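PDB 6PYM: glutamyl endopeptidase from Staphylococcus epidermidis, which cleaves polypeptides as a secreted serine protease, with a preference for the carbonyl side of glutamate and aspartate residues. Local coordinates for residues D122-N126 against V150-G154; Q179-I183 against S195-N199. The protein carries 1 engineered substitution. All blocks are in the same frame, centred on the assembly; numbering follows the deposited sequence.

Contact 1. Residues D122-N126 against V150-G154; sequences DTRIN and VVYIG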
loop_
_atom_site.group_PDB
_atom_site.type_symbol
_atom_site.label_atom_id
_atom_site.label_comp_id
_atom_site.label_asym_id
_atom_site.label_seq_id
_atom_site.Cartn_x
_atom_site.Cartn_y
_atom_site.Cartn_z
ATOM N N ASP A 122 -14.488 -14.014 0.721
ATOM C CA ASP A 122 -15.647 -13.579 -0.046
ATOM C C ASP A 122 -15.288 -12.846 -1.330
ATOM O O ASP A 122 -16.192 -12.468 -2.079
ATOM C CB ASP A 122 -16.533 -12.667 0.809
ATOM C CG ASP A 122 -17.162 -13.390 1.976
ATOM O OD1 ASP A 122 -17.632 -14.525 1.780
ATOM O OD2 ASP A 122 -17.186 -12.823 3.087
ATOM N N THR A 123 -14.004 -12.635 -1.605
ATOM C CA THR A 123 -13.603 -11.747 -2.693
ATOM C C THR A 123 -13.836 -12.418 -4.040
ATOM O O THR A 123 -13.461 -13.577 -4.241
ATOM C CB THR A 123 -12.134 -11.377 -2.516
ATOM O OG1 THR A 123 -11.970 -10.825 -1.204
ATOM C CG2 THR A 123 -11.685 -10.351 -3.558
ATOM N N ARG A 124 -14.459 -11.688 -4.965
ATOM C CA ARG A 124 -14.890 -12.258 -6.234
ATOM C C ARG A 124 -14.756 -11.234 -7.347
ATOM O O ARG A 124 -14.766 -10.024 -7.112
ATOM C CB ARG A 124 -16.351 -12.712 -6.167
ATOM C CG ARG A 124 -16.544 -13.900 -5.263
ATOM C CD ARG A 124 -17.988 -14.293 -5.073
ATOM N NE ARG A 124 -18.028 -15.461 -4.205
ATOM C CZ ARG A 124 -19.118 -16.144 -3.872
ATOM N NH1 ARG A 124 -20.310 -15.788 -4.332
ATOM N NH2 ARG A 124 -18.989 -17.198 -3.083
ATOM N N ILE A 125 -14.665 -11.730 -8.583
ATOM C CA ILE A 125 -14.661 -10.810 -9.708
ATOM C C ILE A 125 -15.985 -10.047 -9.735
ATOM O O ILE A 125 -17.018 -10.517 -9.232
ATOM C CB ILE A 125 -14.349 -11.493 -11.051
ATOM C CG1 ILE A 125 -15.459 -12.472 -11.433
ATOM C CG2 ILE A 125 -12.972 -12.157 -11.004
ATOM C CD1 ILE A 125 -15.296 -13.063 -12.822
ATOM N N ASN A 126 -15.931 -8.828 -10.266
ATOM C CA ASN A 126 -17.030 -7.861 -10.367
ATOM C C ASN A 126 -17.244 -7.083 -9.071
ATOM O O ASN A 126 -18.088 -6.179 -9.034
ATOM C CB ASN A 126 -18.357 -8.479 -10.843
ATOM C CG ASN A 126 -19.353 -7.448 -11.325
ATOM O OD1 ASN A 126 -19.002 -6.517 -12.048
ATOM N ND2 ASN A 126 -20.610 -7.608 -10.921
ATOM N N VAL A 150 -13.002 -5.506 -9.559
ATOM C CA VAL A 150 -12.126 -6.649 -9.780
ATOM C C VAL A 150 -12.484 -7.319 -11.100
ATOM O O VAL A 150 -13.662 -7.578 -11.383
ATOM C CB VAL A 150 -12.284 -7.648 -8.626
ATOM C CG1 VAL A 150 -11.443 -8.902 -8.875
ATOM C CG2 VAL A 150 -11.940 -7.000 -7.292
ATOM N N VAL A 151 -11.476 -7.637 -11.906
ATOM C CA VAL A 151 -11.709 -8.325 -13.172
ATOM C C VAL A 151 -11.062 -9.699 -13.255
ATOM O O VAL A 151 -11.388 -10.456 -14.181
ATOM C CB VAL A 151 -11.327 -7.467 -14.398
ATOM C CG1 VAL A 151 -12.099 -6.150 -14.399
ATOM C CG2 VAL A 151 -9.819 -7.232 -14.460
ATOM N N TYR A 152 -10.173 -10.056 -12.333
ATOM C CA TYR A 152 -9.451 -11.318 -12.411
ATOM C C TYR A 152 -8.896 -11.642 -11.035
ATOM O O TYR A 152 -8.377 -10.757 -10.350
ATOM C CB TYR A 152 -8.281 -11.216 -13.400
ATOM C CG TYR A 152 -7.399 -12.447 -13.484
ATOM C CD1 TYR A 152 -6.316 -12.617 -12.628
ATOM C CD2 TYR A 152 -7.629 -13.420 -14.444
ATOM C CE1 TYR A 152 -5.503 -13.739 -12.712
ATOM C CE2 TYR A 152 -6.818 -14.539 -14.540
ATOM C CZ TYR A 152 -5.766 -14.695 -13.668
ATOM O OH TYR A 152 -4.965 -15.816 -13.763
ATOM N N ILE A 153 -8.990 -12.915 -10.647
ATOM C CA ILE A 153 -8.344 -13.428 -9.440
ATOM C C ILE A 153 -7.725 -14.771 -9.799
ATOM O O ILE A 153 -8.428 -15.679 -10.255
ATOM C CB ILE A 153 -9.332 -13.613 -8.273
ATOM C CG1 ILE A 153 -10.107 -12.330 -7.965
ATOM C CG2 ILE A 153 -8.596 -14.096 -7.029
ATOM C CD1 ILE A 153 -11.220 -12.527 -6.946
ATOM N N GLY A 154 -6.419 -14.905 -9.610
ATOM C CA GLY A 154 -5.764 -16.168 -9.896
ATOM C C GLY A 154 -4.448 -16.280 -9.164
ATOM O O GLY A 154 -3.572 -15.428 -9.341
#

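Contact 2. Residues Q179-I183 against S195-N199; sequences QVIGI and SVYIN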
loop_
_atom_site.group_PDB
_atom_site.type_symbol
_atom_site.label_atom_id
_atom_site.label_comp_id
_atom_site.label_asym_id
_atom_site.label_seq_id
_atom_site.Cartn_x
_atom_site.Cartn_y
_atom_site.Cartn_z
ATOM N N GLN A 179 -11.224 -3.256 4.114
ATOM C CA GLN A 179 -10.180 -4.221 4.410
ATOM C C GLN A 179 -9.267 -4.367 3.201
ATOM O O GLN A 179 -9.712 -4.270 2.056
ATOM C CB GLN A 179 -10.797 -5.584 4.721
ATOM C CG GLN A 179 -11.869 -5.537 5.800
ATOM C CD GLN A 179 -12.699 -6.805 5.846
ATOM O OE1 GLN A 179 -12.834 -7.512 4.845
ATOM N NE2 GLN A 179 -13.261 -7.108 7.022
ATOM N N VAL A 180 -7.994 -4.632 3.468
ATOM C CA VAL A 180 -7.000 -4.757 2.404
ATOM C C VAL A 180 -7.082 -6.154 1.800
ATOM O O VAL A 180 -6.827 -7.150 2.486
ATOM C CB VAL A 180 -5.587 -4.470 2.931
ATOM C CG1 VAL A 180 -4.560 -4.573 1.805
ATOM C CG2 VAL A 180 -5.517 -3.112 3.608
ATOM N N ILE A 181 -7.421 -6.224 0.513
ATOM C CA ILE A 181 -7.494 -7.492 -0.204
ATOM C C ILE A 181 -6.241 -7.763 -1.029
ATOM O O ILE A 181 -6.006 -8.920 -1.416
ATOM C CB ILE A 181 -8.752 -7.569 -1.099
ATOM C CG1 ILE A 181 -8.703 -6.529 -2.224
ATOM C CG2 ILE A 181 -10.021 -7.447 -0.256
ATOM C CD1 ILE A 181 -9.855 -6.662 -3.216
ATOM N N GLY A 182 -5.448 -6.736 -1.323
ATOM C CA GLY A 182 -4.263 -6.883 -2.148
ATOM C C GLY A 182 -3.395 -5.651 -2.040
ATOM O O GLY A 182 -3.775 -4.651 -1.425
ATOM N N ILE A 183 -2.212 -5.744 -2.647
ATOM C CA ILE A 183 -1.245 -4.648 -2.687
ATOM C C ILE A 183 -0.953 -4.368 -4.157
ATOM O O ILE A 183 -0.367 -5.211 -4.851
ATOM C CB ILE A 183 0.036 -4.983 -1.907
ATOM C CG1 ILE A 183 -0.275 -5.278 -0.427
ATOM C CG2 ILE A 183 1.072 -3.874 -2.058
ATOM C CD1 ILE A 183 -0.843 -4.098 0.357
ATOM N N SER A 195 -2.483 -6.315 -8.709
ATOM C CA SER A 195 -2.065 -6.327 -7.320
ATOM C C SER A 195 -1.659 -7.738 -6.915
ATOM O O SER A 195 -2.044 -8.735 -7.543
ATOM C CB SER A 195 -3.200 -5.854 -6.408
ATOM O OG SER A 195 -4.290 -6.767 -6.402
ATOM N N VAL A 196 -0.860 -7.801 -5.855
ATOM C CA VAL A 196 -0.595 -9.055 -5.160
ATOM C C VAL A 196 -1.815 -9.377 -4.318
ATOM O O VAL A 196 -2.166 -8.623 -3.403
ATOM C CB VAL A 196 0.655 -8.960 -4.275
ATOM C CG1 VAL A 196 0.935 -10.317 -3.619
ATOM C CG2 VAL A 196 1.845 -8.488 -5.085
ATOM N N TYR A 197 -2.453 -10.503 -4.618
ATOM C CA TYR A 197 -3.640 -10.942 -3.902
ATOM C C TYR A 197 -3.232 -11.567 -2.575
ATOM O O TYR A 197 -2.357 -12.439 -2.535
ATOM C CB TYR A 197 -4.342 -11.985 -4.761
ATOM C CG TYR A 197 -5.669 -12.486 -4.259
ATOM C CD1 TYR A 197 -6.653 -11.611 -3.824
ATOM C CD2 TYR A 197 -5.957 -13.842 -4.270
ATOM C CE1 TYR A 197 -7.882 -12.069 -3.401
ATOM C CE2 TYR A 197 -7.186 -14.311 -3.844
ATOM C CZ TYR A 197 -8.140 -13.419 -3.414
ATOM O OH TYR A 197 -9.367 -13.867 -2.993
ATOM N N ILE A 198 -3.860 -11.126 -1.491
ATOM C CA ILE A 198 -3.488 -11.627 -0.176
ATOM C C ILE A 198 -4.214 -12.946 0.074
ATOM O O ILE A 198 -5.231 -13.006 0.774
ATOM C CB ILE A 198 -3.714 -10.554 0.904
ATOM C CG1 ILE A 198 -2.835 -9.333 0.602
ATOM C CG2 ILE A 198 -3.419 -11.105 2.300
ATOM C CD1 ILE A 198 -3.167 -8.096 1.421
ATOM N N ASN A 199 -3.710 -14.005 -0.546
ATOM C CA ASN A 199 -4.295 -15.331 -0.402
ATOM C C ASN A 199 -3.801 -15.990 0.888
ATOM O O ASN A 199 -3.123 -15.375 1.715
ATOM C CB ASN A 199 -4.062 -16.163 -1.660
ATOM C CG ASN A 199 -2.615 -16.589 -1.836
ATOM O OD1 ASN A 199 -1.762 -16.376 -0.977
ATOM N ND2 ASN A 199 -2.339 -17.229 -2.967
#

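Contact 1. Residues D122-N126 against V150-G154
Asn-126 N donates a nearly straight hydrogen bond of 2.8 Å (N-H...O angle 164°) to Val-150 O where the loop 122-126, just before strand 128-133, lies along the end of strand 143-154 in the seven-stranded sheet, and one residue earlier the CA atoms of Ile-125 and Val-150 come within 4.9 Å. Most of the rest is apolar packing of Ile-125, Val-150 and Ile-153 against side chains and backbone. Ile-125 offers one branch alone: with CG1 lodged between its own backbone N and carbonyl carbon (chi1 66°), it is CG2 that turns to the strand. Ile-125 CG2 rests on the backbone, 3.7 Å from Tyr-152 N, and also touches Val-150 CG1 and Ile-153 CG1. The strand is irregular here, since Val-151 and Tyr-152 both face Arg-159 in a classic beta bulge.

From the strand, Ile-153 reaches back with an extended chain (chi2 172°). Ile-153 CD1 lies 3.7 Å from Thr-123 O and equally close to Arg-124 CA, and it meets Thr-123 CG2 at 4.1 Å, the two side chains crossing at about a right angle. Val-150 is the buried member of the group; Val-150 CG1 packs against Ile-125 CA at 3.8 Å.

Thr-123 OG1 bonds to Asn-120 OD1, Arg-124 N to Glu-127 OE1, and Asn-126 O to Lys-149 NZ. One directional backbone bond sets the meeting point of the two segments, extended by a backbone bond of Val-150 with Glu-127, while Ile-125, Val-150 and Ile-153 supply nondirectional apolar packing at this surface contact, away from the catalytic residues.

Contact 2. Residues Q179-I183 against S195-N199
Ile-198 lies across the backbone of Ile-181 and Gly-182, and its side chain can be followed atom by atom. Ile-198 CB stands 3.6 Å from Ile-181 O. With CG1 anti to the carbonyl carbon (chi1 -61°), the chain proceeds over the opposing strand, Ile-198 CG1 coming to 4.0 Å from Gly-182 CA. Because the chain then stays extended (chi2 168°), Ile-198 CD1 reaches on to Val-180 CG1 at 3.8 Å. There the two side chains pass at a slant, with Gly-182 N beside the same methyl and Ile-183 CG1 a little farther off.

The backbones pair alongside. Ile-183 and Val-196 form an antiparallel hydrogen-bonded pair: Ile-183 N donates to Val-196 O at 3.0 Å and Val-196 N to Ile-183 O at 2.8 Å. Just past the strand, Ile-198 N bonds to Ile-181 O at 3.1 Å in an almost linear approach (170°). That carbonyl is doubly gripped, since Asn-120 ND2 also donates to it, and Tyr-197 CD1 borders Ile-181 O at 3.7 Å. Gly-182 faces Tyr-197 as the non-hydrogen-bonded pair, its CA close to Val-196 O. Ser-195 OG turns to Leu-158 O in the next strand of the sheet.

Ile-198 is also the centre of an inverse gamma turn, closed by a weak Asn-199 N to Tyr-197 O bond, and Asn-199 then N-caps helix 200-209 through OD1. A buried antiparallel hairpin whose second strand leads into the C-terminal helix is characteristic of the second beta-barrel domain of the chymotrypsin fold, to which this S1B protease belongs.

Contacts 1 and 2 both reach the same antiparallel sheet, their centres 11 Å apart, and Tyr-197 joins them. Tyr-197 CE2 packs 3.5 Å from Ile-153 CG2, and Tyr-197 OH lies 3.8 Å from Thr-123 CB. Asn-120 is a second bridge, hydrogen-bonding Thr-123 OG1 on one side and the carbonyls of Ile-181 and Ile-198 on the other. The two differ in depth: contact 1 is a surface contact away from the catalytic centre, whereas contact 2 is buried beside it. The side chain of Val-196 is about 4 Å from that of Asp-93, the expected charge-relay aspartate, and that of Ile-183 about 8 Å from that of Ala-169, engineered at the active-site serine position.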